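Local coordinates for breast cancer anti-estrogen resistance protein 1 (Mus musculus, PDB 5W93), which is a docking protein coordinating tyrosine kinase-based signalling in cell adhesion, is implicated in cell migration, and binds paxillin LD1 through its C-terminal domain, at residues S77-Y82 / R129-L134. The protein carries 2 engineered substitutions. Residues are numbered along the deposited sequence; the frame is centred on the assembly and turned at random.
Sequences SQVTHY and RVLGQL
V130 faces Q78 and Y82 with one methyl each, a compact example of how a single branched residue can serve two partners a turn apart on an antiparallel helix. Its CG1, anti to the backbone N (chi1 164°), lies 3.8 Å from Q78 OE1, while CG2 approaches the tyrosine obliquely, 4.0 Å from Y82 CE2 and 3.9 Å from Y82 OH. The bend of the Q78 chain at chi2 (-80°) turns the amide so that OE1 faces V130 CG1, and Q78 CB meets L134 CD1 at 4.1 Å. The phenol oxygen, though beside a methyl, is satisfied by a hydrogen bond with Q126 OE1, one turn before R129; on the side facing helix 42-69 the contact is apolar. There V79 CG1 touches L131 CD2 at 4.1 Å, and L134 CD1 closes in at 4.4 Å from the same V79 methyl. The segment axes run antiparallel at 171°; at 10.8 Å the backbones stay apart and side chains make the contact, Q78 through both its CB and its OE1. It joins helices 73-102 and 107-135 in the four-helix, FAT-like C-terminal domain. V79 and L131 both pack on L66 of helix 42-69, and L131 and L134 also rest on L11 of helix 5-37.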
loop_
_atom_site.group_PDB
_atom_site.type_symbol
_atom_site.label_atom_id
_atom_site.label_comp_id
_atom_site.label_asym_id
_atom_site.label_seq_id
_atom_site.Cartn_x
_atom_site.Cartn_y
_atom_site.Cartn_z
ATOM N N SER A 77 -1.439 -6.336 -17.620
ATOM C CA SER A 77 -0.623 -7.313 -16.901
ATOM C C SER A 77 0.184 -6.721 -15.769
ATOM O O SER A 77 0.141 -7.217 -14.637
ATOM C CB SER A 77 0.338 -8.013 -17.866
ATOM O OG SER A 77 -0.335 -9.061 -18.524
ATOM N N GLN A 78 0.952 -5.688 -16.087
ATOM C CA GLN A 78 1.757 -5.011 -15.086
ATOM C C GLN A 78 0.903 -4.409 -13.965
ATOM O O GLN A 78 1.202 -4.603 -12.796
ATOM C CB GLN A 78 2.604 -3.923 -15.740
ATOM C CG GLN A 78 3.752 -4.450 -16.605
ATOM C CD GLN A 78 4.950 -4.866 -15.778
ATOM O OE1 GLN A 78 5.151 -4.373 -14.665
ATOM N NE2 GLN A 78 5.753 -5.784 -16.312
ATOM N N VAL A 79 -0.152 -3.669 -14.302
ATOM C CA VAL A 79 -0.886 -2.976 -13.250
ATOM C C VAL A 79 -1.652 -3.991 -12.401
ATOM O O VAL A 79 -1.732 -3.853 -11.183
ATOM C CB VAL A 79 -1.830 -1.876 -13.821
ATOM C CG1 VAL A 79 -1.016 -0.836 -14.592
ATOM C CG2 VAL A 79 -2.826 -2.470 -14.749
ATOM N N THR A 80 -2.174 -5.045 -13.019
ATOM C CA THR A 80 -2.826 -6.094 -12.228
ATOM C C THR A 80 -1.814 -6.805 -11.294
ATOM O O THR A 80 -2.134 -7.121 -10.148
ATOM C CB THR A 80 -3.531 -7.123 -13.142
ATOM O OG1 THR A 80 -4.641 -6.486 -13.787
ATOM C CG2 THR A 80 -4.041 -8.321 -12.344
ATOM N N HIS A 81 -0.595 -7.035 -11.770
ATOM C CA HIS A 81 0.467 -7.537 -10.892
ATOM C C HIS A 81 0.633 -6.670 -9.640
ATOM O O HIS A 81 0.600 -7.166 -8.524
ATOM C CB HIS A 81 1.820 -7.600 -11.618
ATOM C CG HIS A 81 2.972 -7.839 -10.689
ATOM N ND1 HIS A 81 3.325 -9.098 -10.247
ATOM C CD2 HIS A 81 3.830 -6.980 -10.082
ATOM C CE1 HIS A 81 4.354 -9.007 -9.426
ATOM N NE2 HIS A 81 4.681 -7.729 -9.306
ATOM N N TYR A 82 0.813 -5.364 -9.827
ATOM C CA TYR A 82 1.046 -4.492 -8.682
ATOM C C TYR A 82 -0.198 -4.367 -7.817
ATOM O O TYR A 82 -0.084 -4.329 -6.601
ATOM C CB TYR A 82 1.568 -3.100 -9.127
ATOM C CG TYR A 82 3.037 -3.208 -9.459
ATOM C CD1 TYR A 82 3.986 -3.328 -8.440
ATOM C CD2 TYR A 82 3.472 -3.285 -10.776
ATOM C CE1 TYR A 82 5.331 -3.498 -8.724
ATOM C CE2 TYR A 82 4.827 -3.458 -11.071
ATOM C CZ TYR A 82 5.746 -3.558 -10.038
ATOM O OH TYR A 82 7.085 -3.726 -10.313
ATOM N N ARG A 129 6.877 4.030 -10.348
ATOM C CA ARG A 129 7.944 4.072 -11.351
ATOM C C ARG A 129 7.508 3.392 -12.655
ATOM O O ARG A 129 7.682 3.928 -13.750
ATOM C CB ARG A 129 9.219 3.419 -10.812
ATOM C CG ARG A 129 10.493 3.903 -11.523
ATOM C CD ARG A 129 11.742 3.194 -11.028
ATOM N NE ARG A 129 12.149 2.154 -11.964
ATOM C CZ ARG A 129 11.811 0.874 -11.855
ATOM N NH1 ARG A 129 11.071 0.464 -10.837
ATOM N NH2 ARG A 129 12.221 0.002 -12.765
ATOM N N VAL A 130 6.931 2.210 -12.533
ATOM C CA VAL A 130 6.432 1.470 -13.683
ATOM C C VAL A 130 5.317 2.208 -14.456
ATOM O O VAL A 130 5.298 2.191 -15.693
ATOM C CB VAL A 130 5.935 0.084 -13.222
ATOM C CG1 VAL A 130 5.072 -0.572 -14.274
ATOM C CG2 VAL A 130 7.143 -0.796 -12.848
ATOM N N LEU A 131 4.389 2.848 -13.746
ATOM C CA LEU A 131 3.386 3.688 -14.421
ATOM C C LEU A 131 4.037 4.770 -15.275
ATOM O O LEU A 131 3.585 5.052 -16.378
ATOM C CB LEU A 131 2.448 4.355 -13.417
ATOM C CG LEU A 131 1.466 3.474 -12.657
ATOM C CD1 LEU A 131 0.691 4.322 -11.653
ATOM C CD2 LEU A 131 0.531 2.800 -13.653
ATOM N N GLY A 132 5.093 5.386 -14.754
ATOM C CA GLY A 132 5.779 6.439 -15.487
ATOM C C GLY A 132 6.442 5.884 -16.733
ATOM O O GLY A 132 6.475 6.535 -17.775
ATOM N N GLN A 133 6.973 4.669 -16.608
ATOM C CA GLN A 133 7.603 3.943 -17.712
ATOM C C GLN A 133 6.593 3.493 -18.754
ATOM O O GLN A 133 6.883 3.457 -19.956
ATOM C CB GLN A 133 8.346 2.706 -17.190
ATOM C CG GLN A 133 9.715 2.975 -16.621
ATOM C CD GLN A 133 10.409 1.681 -16.215
ATOM O OE1 GLN A 133 9.765 0.635 -16.069
ATOM N NE2 GLN A 133 11.725 1.743 -16.043
ATOM N N LEU A 134 5.409 3.121 -18.292
ATOM C CA LEU A 134 4.374 2.674 -19.204
ATOM C C LEU A 134 3.839 3.884 -19.947
ATOM O O LEU A 134 3.514 3.798 -21.131
ATOM C CB LEU A 134 3.255 1.940 -18.457
ATOM C CG LEU A 134 3.656 0.542 -17.959
ATOM C CD1 LEU A 134 2.521 -0.116 -17.184
ATOM C CD2 LEU A 134 4.089 -0.362 -19.105
#